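Local coordinates for protein (hemoglobin) (Mustelus griseus, PDB 1GCW) that carries oxygen from the gills to peripheral tissues as the heme-containing beta subunit of a shark hemoglobin, at residues D9-T14 with G118-F123. Sequence-based numbering, arbitrary orientation.
Sequences DEISKT and GIWDKF
Ile11 fits into the angle between the rings of Trp120 and Phe123, one methyl over each. Its CD1 methyl sits over the six-membered ring of Trp120, 4.1 Å from the centroid and almost on the ring normal, while CG2 lies in the same way over the Phe123 ring, 4.0 Å from that centroid, giving two CH-pi contacts from one side chain. Chi1 of -39° keeps CG1 beside the backbone N and CG2 anti to it, aiming CG2 at Phe123 and, with chi2 -75°, CD1 at Trp120. CD1 also presses on Ile119 CG2 at 3.5 Å, tighter than usual for two methyls, and rests against Phe123 CB. Further out, Ile119 CG2 meets Glu10 CG at 3.9 Å. Thr14 abuts the rim of the indole, with CB in the ring plane and 3.5 Å from Trp120 CZ2; its OG1 is turned back onto its own helix by a 2.8 Å hydrogen bond to Glu10 O. At the polar edge, Trp120 NE1 makes a weak hydrogen bond to Glu10 OE2 (3.3 Å), the carboxylate standing nearly perpendicular to the indole; the position of OE2 is less certain, and its stronger partner is Arg108, through a salt bridge. The helix segments cross at -84°, joining the A helix (5-17) to the H helix (114-131) of the globin fold, away from the iron site, and helix 93-108 packs against Trp120 through Leu104 and Arg108.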
loop_
_atom_site.group_PDB
_atom_site.type_symbol
_atom_site.label_atom_id
_atom_site.label_comp_id
_atom_site.label_asym_id
_atom_site.label_seq_id
_atom_site.Cartn_x
_atom_site.Cartn_y
_atom_site.Cartn_z
ATOM N N ASP B 9 7.655 7.681 28.876
ATOM C CA ASP B 9 7.581 9.054 29.360
ATOM C C ASP B 9 7.029 9.996 28.306
ATOM O O ASP B 9 6.079 10.734 28.557
ATOM C CB ASP B 9 8.971 9.552 29.771
ATOM C CG ASP B 9 9.425 8.993 31.103
ATOM O OD1 ASP B 9 8.553 8.710 31.958
ATOM O OD2 ASP B 9 10.657 8.840 31.288
ATOM N N GLU B 10 7.648 9.966 27.128
ATOM C CA GLU B 10 7.267 10.825 26.017
ATOM C C GLU B 10 5.787 10.772 25.658
ATOM O O GLU B 10 5.155 11.810 25.460
ATOM C CB GLU B 10 8.099 10.471 24.784
ATOM C CG GLU B 10 7.721 11.252 23.537
ATOM C CD GLU B 10 7.822 12.747 23.738
ATOM O OE1 GLU B 10 8.395 13.188 24.759
ATOM O OE2 GLU B 10 7.326 13.483 22.871
ATOM N N ILE B 11 5.233 9.570 25.562
ATOM C CA ILE B 11 3.825 9.432 25.212
ATOM C C ILE B 11 2.912 9.953 26.325
ATOM O O ILE B 11 2.127 10.886 26.113
ATOM C CB ILE B 11 3.457 7.954 24.907
ATOM C CG1 ILE B 11 4.597 7.272 24.144
ATOM C CG2 ILE B 11 2.157 7.893 24.105
ATOM C CD1 ILE B 11 4.707 7.678 22.684
ATOM N N SER B 12 3.032 9.354 27.509
ATOM C CA SER B 12 2.223 9.725 28.669
ATOM C C SER B 12 2.335 11.195 29.051
ATOM O O SER B 12 1.341 11.822 29.408
ATOM C CB SER B 12 2.615 8.864 29.863
ATOM O OG SER B 12 4.023 8.785 29.962
ATOM N N LYS B 13 3.545 11.739 28.986
ATOM C CA LYS B 13 3.768 13.140 29.325
ATOM C C LYS B 13 3.062 14.048 28.323
ATOM O O LYS B 13 2.646 15.160 28.657
ATOM C CB LYS B 13 5.271 13.442 29.335
ATOM C CG LYS B 13 5.652 14.867 28.929
ATOM C CD LYS B 13 7.059 14.922 28.332
ATOM C CE LYS B 13 8.116 15.169 29.401
ATOM N NZ LYS B 13 8.555 16.592 29.429
ATOM N N THR B 14 2.931 13.568 27.091
ATOM C CA THR B 14 2.286 14.341 26.036
ATOM C C THR B 14 0.771 14.334 26.211
ATOM O O THR B 14 0.106 15.356 26.031
ATOM C CB THR B 14 2.642 13.781 24.633
ATOM O OG1 THR B 14 3.992 14.139 24.301
ATOM C CG2 THR B 14 1.696 14.350 23.568
ATOM N N GLY B 118 10.230 9.173 15.740
ATOM C CA GLY B 118 10.315 7.727 15.752
ATOM C C GLY B 118 9.579 7.105 16.917
ATOM O O GLY B 118 9.099 5.977 16.815
ATOM N N ILE B 119 9.488 7.828 18.029
ATOM C CA ILE B 119 8.795 7.313 19.215
ATOM C C ILE B 119 7.305 7.246 18.914
ATOM O O ILE B 119 6.644 6.241 19.171
ATOM C CB ILE B 119 9.022 8.222 20.451
ATOM C CG1 ILE B 119 10.427 7.993 21.017
ATOM C CG2 ILE B 119 7.997 7.906 21.538
ATOM C CD1 ILE B 119 10.884 9.086 21.972
ATOM N N TRP B 120 6.789 8.331 18.356
ATOM C CA TRP B 120 5.386 8.416 17.989
ATOM C C TRP B 120 5.054 7.461 16.849
ATOM O O TRP B 120 3.983 6.870 16.824
ATOM C CB TRP B 120 5.067 9.847 17.601
ATOM C CG TRP B 120 4.979 10.685 18.809
ATOM C CD1 TRP B 120 5.939 11.520 19.308
ATOM C CD2 TRP B 120 3.892 10.715 19.736
ATOM N NE1 TRP B 120 5.514 12.067 20.497
ATOM C CE2 TRP B 120 4.261 11.589 20.784
ATOM C CE3 TRP B 120 2.639 10.083 19.786
ATOM C CZ2 TRP B 120 3.421 11.850 21.871
ATOM C CZ3 TRP B 120 1.803 10.341 20.869
ATOM C CH2 TRP B 120 2.199 11.219 21.897
ATOM N N ASP B 121 5.974 7.310 15.904
ATOM C CA ASP B 121 5.755 6.397 14.790
ATOM C C ASP B 121 5.602 4.995 15.358
ATOM O O ASP B 121 4.710 4.250 14.970
ATOM C CB ASP B 121 6.944 6.420 13.829
ATOM C CG ASP B 121 6.695 5.600 12.580
ATOM O OD1 ASP B 121 7.187 4.455 12.492
ATOM O OD2 ASP B 121 6.000 6.110 11.683
ATOM N N LYS B 122 6.483 4.647 16.287
ATOM C CA LYS B 122 6.451 3.337 16.914
ATOM C C LYS B 122 5.142 3.134 17.667
ATOM O O LYS B 122 4.560 2.049 17.644
ATOM C CB LYS B 122 7.629 3.184 17.885
ATOM C CG LYS B 122 7.545 1.947 18.770
ATOM C CD LYS B 122 8.910 1.525 19.284
ATOM C CE LYS B 122 8.783 0.430 20.336
ATOM N NZ LYS B 122 10.076 0.165 21.021
ATOM N N PHE B 123 4.677 4.181 18.335
ATOM C CA PHE B 123 3.441 4.089 19.104
ATOM C C PHE B 123 2.213 3.860 18.229
ATOM O O PHE B 123 1.371 3.021 18.536
ATOM C CB PHE B 123 3.255 5.356 19.948
ATOM C CG PHE B 123 1.887 5.482 20.576
ATOM C CD1 PHE B 123 1.520 4.672 21.647
ATOM C CD2 PHE B 123 0.974 6.419 20.099
ATOM C CE1 PHE B 123 0.263 4.792 22.240
ATOM C CE2 PHE B 123 -0.286 6.547 20.686
ATOM C CZ PHE B 123 -0.641 5.730 21.759
#